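Local coordinates for protein COG3291: FOG: PKD repeat (Clostridium thermocellum, PDB 1WMX) that probably binds cellulose-type polysaccharide, being the family 30 carbohydrate-binding module and part of a larger, multidomain, probably cellulose-degrading CelJ protein, at residues Leu67-Leu70 / Arg71-Thr75; Lys137-Leu140 / Arg141-Met144. All coordinates share one frame; numbering follows the deposited sequence.

Interaction 1 of 2, residues Leu67-Leu70 / Arg71-Thr75; sequences LLTL and RGWNT. With SO4 (sulfate ion), chain C.
The indole of Trp73 takes the methyl of Thr69 on one face and the branch end of Leu67 at its edge. Thr69 CG2 stands almost directly above the five-membered ring, 3.5 Å from its centroid and 18° off the ring normal, a clear CH-pi contact. Leu67 CD1 comes up to the rim instead, near the ring plane, 3.9 Å from Trp73 CH2. The other flat group, the guanidinium of Arg71, meets Leu70 O at its edge: Arg71 NH1 donates to Leu70 O at 2.9 Å, with the acceptor close to the guanidinium plane but the donor 38° above the carbonyl plane. A bend at chi2 (-72°) folds the arginine back over its predecessor's carbonyl. NH1 also reaches O1 of a sulfate, at 3.1 Å from Arg71 NH1, and Arg71 NH2 hydrogen-bonds to O4 of the same ion at 3.0 Å, an oblique approach; the sulfate, probably from the crystallisation liquor, has a further donor in Gln12 N.

Arg71 and Trp73 both belong to a type I' beta turn, Arg71 to Asn74, closed by Asn74 N to Arg71 O at 3.0 Å. One water bridges it to the strand, donating to Thr69 OG1 and accepting from Gly72 N; Thr69 OG1 is hydrogen-bonded to Val20 O as well. The turn follows closely on strand 64-69, which lies between strands 21-25 and 155-161 of the five-stranded antiparallel sheet. Cys157 of strand 155-161 touches both Thr69 and Trp73, while Tyr113 and Val112 of the second subunit pack on Leu67 and Trp73.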
loop_
_atom_site.group_PDB
_atom_site.type_symbol
_atom_site.label_atom_id
_atom_site.label_comp_id
_atom_site.label_asym_id
_atom_site.label_seq_id
_atom_site.Cartn_x
_atom_site.Cartn_y
_atom_site.Cartn_z
ATOM N N LEU B 67 10.275 -3.920 -3.984
ATOM C CA LEU B 67 9.752 -3.193 -5.137
ATOM C C LEU B 67 10.758 -3.261 -6.283
ATOM O O LEU B 67 11.912 -2.870 -6.135
ATOM C CB LEU B 67 9.471 -1.725 -4.776
ATOM C CG LEU B 67 8.433 -1.463 -3.671
ATOM C CD1 LEU B 67 8.514 -0.022 -3.212
ATOM C CD2 LEU B 67 7.041 -1.780 -4.175
ATOM N N LEU B 68 10.315 -3.777 -7.424
ATOM C CA LEU B 68 11.168 -3.880 -8.605
ATOM C C LEU B 68 10.586 -2.971 -9.690
ATOM O O LEU B 68 9.540 -3.261 -10.263
ATOM C CB LEU B 68 11.221 -5.330 -9.087
ATOM C CG LEU B 68 11.697 -6.372 -8.066
ATOM C CD1 LEU B 68 11.540 -7.760 -8.650
ATOM C CD2 LEU B 68 13.150 -6.103 -7.673
ATOM N N THR B 69 11.270 -1.869 -9.970
ATOM C CA THR B 69 10.789 -0.915 -10.953
ATOM C C THR B 69 10.823 -1.432 -12.391
ATOM O O THR B 69 11.655 -2.273 -12.751
ATOM C CB THR B 69 11.600 0.398 -10.896
ATOM O OG1 THR B 69 12.959 0.122 -11.234
ATOM C CG2 THR B 69 11.565 1.009 -9.496
ATOM N N LEU B 70 9.908 -0.913 -13.209
ATOM C CA LEU B 70 9.817 -1.280 -14.616
ATOM C C LEU B 70 10.553 -0.233 -15.435
ATOM O O LEU B 70 11.089 -0.530 -16.491
ATOM C CB LEU B 70 8.351 -1.332 -15.062
ATOM C CG LEU B 70 7.507 -2.554 -14.689
ATOM C CD1 LEU B 70 7.615 -2.863 -13.215
ATOM C CD2 LEU B 70 6.062 -2.280 -15.077
ATOM N N ARG B 71 10.562 0.998 -14.931
ATOM C CA ARG B 71 11.213 2.118 -15.602
ATOM C C ARG B 71 11.941 3.052 -14.637
ATOM O O ARG B 71 11.798 4.273 -14.718
ATOM C CB ARG B 71 10.181 2.918 -16.403
ATOM C CG ARG B 71 9.679 2.219 -17.667
ATOM C CD ARG B 71 10.760 2.194 -18.734
ATOM N NE ARG B 71 10.300 1.641 -20.005
ATOM C CZ ARG B 71 10.243 0.344 -20.291
ATOM N NH1 ARG B 71 10.621 -0.559 -19.399
ATOM N NH2 ARG B 71 9.814 -0.050 -21.483
ATOM N N GLY B 72 12.709 2.465 -13.721
ATOM C CA GLY B 72 13.471 3.244 -12.760
ATOM C C GLY B 72 12.657 4.246 -11.971
ATOM O O GLY B 72 13.137 5.355 -11.715
ATOM N N TRP B 73 11.434 3.851 -11.605
ATOM C CA TRP B 73 10.481 4.663 -10.839
ATOM C C TRP B 73 9.488 5.512 -11.659
ATOM O O TRP B 73 8.525 6.052 -11.116
ATOM C CB TRP B 73 11.211 5.528 -9.800
ATOM C CG TRP B 73 11.880 4.701 -8.725
ATOM C CD1 TRP B 73 13.230 4.546 -8.519
ATOM C CD2 TRP B 73 11.233 3.894 -7.732
ATOM N NE1 TRP B 73 13.457 3.694 -7.464
ATOM C CE2 TRP B 73 12.247 3.278 -6.962
ATOM C CE3 TRP B 73 9.891 3.626 -7.420
ATOM C CZ2 TRP B 73 11.964 2.410 -5.899
ATOM C CZ3 TRP B 73 9.610 2.761 -6.362
ATOM C CH2 TRP B 73 10.642 2.165 -5.616
ATOM N N ASN B 74 9.721 5.642 -12.959
ATOM C CA ASN B 74 8.776 6.376 -13.801
ATOM C C ASN B 74 7.622 5.420 -14.038
ATOM O O ASN B 74 7.760 4.215 -13.829
ATOM C CB ASN B 74 9.387 6.726 -15.153
ATOM C CG ASN B 74 10.360 7.867 -15.068
ATOM O OD1 ASN B 74 11.440 7.811 -15.652
ATOM N ND2 ASN B 74 9.989 8.914 -14.346
ATOM N N THR B 75 6.484 5.950 -14.466
ATOM C CA THR B 75 5.337 5.094 -14.733
ATOM C C THR B 75 5.491 4.437 -16.111
ATOM O O THR B 75 6.216 4.930 -16.979
ATOM C CB THR B 75 4.023 5.892 -14.708
ATOM O OG1 THR B 75 4.070 6.907 -15.713
ATOM C CG2 THR B 75 3.819 6.548 -13.345
HETATM S S SO4 C . 12.248 -3.461 -21.228
HETATM O O1 SO4 C . 12.011 -3.334 -19.777
HETATM O O2 SO4 C . 12.092 -4.873 -21.627
HETATM O O3 SO4 C . 13.611 -3.006 -21.557
HETATM O O4 SO4 C . 11.266 -2.630 -21.952
HETATM O O HOH W 1 13.737 -0.427 -13.950
#

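Interaction 2 of 2, residues Lys137-Leu140 / Arg141-Met144; sequences KIPL and RDLM
Pro139 and Asp142 meet side chain to side chain where strand 134-139 runs into a short, weakly bonded helix. Followed outward, Asp142 lies against the proline along its whole length. Asp142 CB sits 3.1 Å from Pro139 O. Turned beside its own backbone N (chi1 -69°), Asp142 CG comes obliquely to the CB-CG side of the ring, 3.7 Å from Pro139 CG. Asp142 OD1 reaches furthest in, 3.3 Å from Pro139 CG. Asp142 OD2 lies more loosely, 4.0 Å from Pro139 CB. Asp142 OD1 is also hydrogen-bonded to Tyr126 OH, which probably helps to set the rotation of the carboxylate.

Arg141 reaches the same proline: Arg141 NH1 lies 3.7 Å from Pro139 CB. A chain bent at chi3 (93°) brings the guanidinium back toward the strand, and NE is held by Glu83 O.

The backbone turn is gripped mainly at Leu140 O, a single carbonyl with two donors. Met144 N approaches nearly in line with the C=O bond at 3.0 Å from Leu140 O, whereas Leu143 N comes at 2.7 Å to Leu140 O from well above the carbonyl plane. The bond from Met144 N is i to i+4, that from Leu143 N i to i+3. Deeper in, Leu143 CD1 packs on Ile138 CG2 at 4.1 Å.

Strand 134-139 pairs antiparallel with strand 86-93 in the seven-stranded sheet, Ile138 bonding to Leu87 through the backbone. Leu140, Leu143 and Met144 all pack on Phe104 of strand 101-106, and Leu143 also on Val119 and Thr121 of strand 118-122; these side chains pack the end of strand 134-139 against two strands of the five-stranded sheet.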
loop_
_atom_site.group_PDB
_atom_site.type_symbol
_atom_site.label_atom_id
_atom_site.label_comp_id
_atom_site.label_asym_id
_atom_site.label_seq_id
_atom_site.Cartn_x
_atom_site.Cartn_y
_atom_site.Cartn_z
ATOM N N LYS B 137 2.833 -18.429 -14.774
ATOM C CA LYS B 137 2.227 -17.320 -15.510
ATOM C C LYS B 137 1.043 -16.778 -14.716
ATOM O O LYS B 137 0.083 -17.502 -14.440
ATOM C CB LYS B 137 1.746 -17.796 -16.889
ATOM C CG LYS B 137 2.845 -18.454 -17.724
ATOM C CD LYS B 137 2.589 -18.339 -19.224
ATOM C CE LYS B 137 1.257 -18.952 -19.652
ATOM N NZ LYS B 137 1.025 -18.843 -21.106
ATOM N N ILE B 138 1.261 -15.553 -14.129
ATOM C CA ILE B 138 0.128 -14.846 -13.524
ATOM C C ILE B 138 -0.487 -13.950 -14.585
ATOM O O ILE B 138 0.201 -13.159 -15.240
ATOM C CB ILE B 138 0.627 -14.064 -12.328
ATOM C CG1 ILE B 138 1.247 -14.996 -11.283
ATOM C CG2 ILE B 138 -0.481 -13.281 -11.621
ATOM C CD1 ILE B 138 1.807 -14.266 -10.072
ATOM N N PRO B 139 -1.641 -13.812 -14.983
ATOM C CA PRO B 139 -2.543 -13.061 -15.835
ATOM C C PRO B 139 -2.917 -11.690 -15.208
ATOM O O PRO B 139 -3.647 -11.621 -14.195
ATOM C CB PRO B 139 -3.716 -13.936 -16.075
ATOM C CG PRO B 139 -3.564 -15.160 -15.161
ATOM C CD PRO B 139 -2.299 -15.054 -14.390
ATOM N N LEU B 140 -2.453 -11.034 -15.831
ATOM C CA LEU B 140 -2.692 -9.588 -15.594
ATOM C C LEU B 140 -4.168 -9.317 -15.303
ATOM O O LEU B 140 -4.508 -8.625 -14.330
ATOM C CB LEU B 140 -2.286 -8.777 -16.845
ATOM C CG LEU B 140 -0.772 -8.784 -17.120
ATOM C CD1 LEU B 140 -0.316 -7.628 -18.019
ATOM C CD2 LEU B 140 0.070 -8.669 -15.850
ATOM N N ARG B 141 -5.080 -9.653 -16.204
ATOM C CA ARG B 141 -6.495 -9.295 -15.997
ATOM C C ARG B 141 -6.940 -9.783 -14.604
ATOM O O ARG B 141 -7.794 -9.156 -13.954
ATOM C CB ARG B 141 -7.402 -9.941 -17.144
ATOM C CG ARG B 141 -7.351 -11.506 -17.188
ATOM C CD ARG B 141 -7.980 -12.309 -18.417
ATOM N NE ARG B 141 -7.096 -12.614 -19.457
ATOM C CZ ARG B 141 -6.116 -13.459 -19.805
ATOM N NH1 ARG B 141 -5.675 -14.555 -19.144
ATOM N NH2 ARG B 141 -5.419 -13.121 -20.881
ATOM N N ASP B 142 -6.256 -10.698 -14.006
ATOM C CA ASP B 142 -6.667 -11.197 -12.684
ATOM C C ASP B 142 -6.301 -10.203 -11.552
ATOM O O ASP B 142 -6.881 -10.241 -10.463
ATOM C CB ASP B 142 -5.949 -12.525 -12.357
ATOM C CG ASP B 142 -6.404 -13.712 -13.211
ATOM O OD1 ASP B 142 -5.969 -14.901 -12.949
ATOM O OD2 ASP B 142 -7.218 -13.526 -14.188
ATOM N N LEU B 143 -5.343 -9.329 -11.837
ATOM C CA LEU B 143 -4.825 -8.352 -10.843
ATOM C C LEU B 143 -5.318 -6.945 -11.070
ATOM O O LEU B 143 -5.862 -6.305 -10.141
ATOM C CB LEU B 143 -3.294 -8.280 -10.944
ATOM C CG LEU B 143 -2.591 -9.445 -10.266
ATOM C CD1 LEU B 143 -1.069 -9.406 -10.437
ATOM C CD2 LEU B 143 -2.845 -9.484 -8.763
ATOM N N MET B 144 -5.084 -6.562 -12.291
ATOM C CA MET B 144 -5.376 -5.248 -12.804
ATOM C C MET B 144 -6.770 -5.074 -13.382
ATOM O O MET B 144 -6.952 -4.390 -14.391
ATOM C CB MET B 144 -4.449 -4.914 -13.926
ATOM C CG MET B 144 -3.000 -4.870 -13.523
ATOM S SD MET B 144 -2.005 -4.289 -14.860
ATOM C CE MET B 144 -0.293 -4.351 -14.425
#

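How the interactions relate
Both contacts are local, each formed where a strand leaves its sheet, and they follow one another along the chain within the same carbohydrate-binding module. Their centres lie 18 Å apart and their nearest atoms about 7 Å, so they do not touch. Interaction 1 ends a strand of the five-stranded sheet and faces the second subunit; interaction 2 ends a strand of the seven-stranded sheet, and its segments touch no other protein chain of the assembly. The five-stranded sheet connects them, since strand 155-161 flanks interaction 1 and its neighbour 101-106 supplies Phe104 to interaction 2. The sulfate, probably from the crystallisation liquor, sits beside Arg71 at interaction 1.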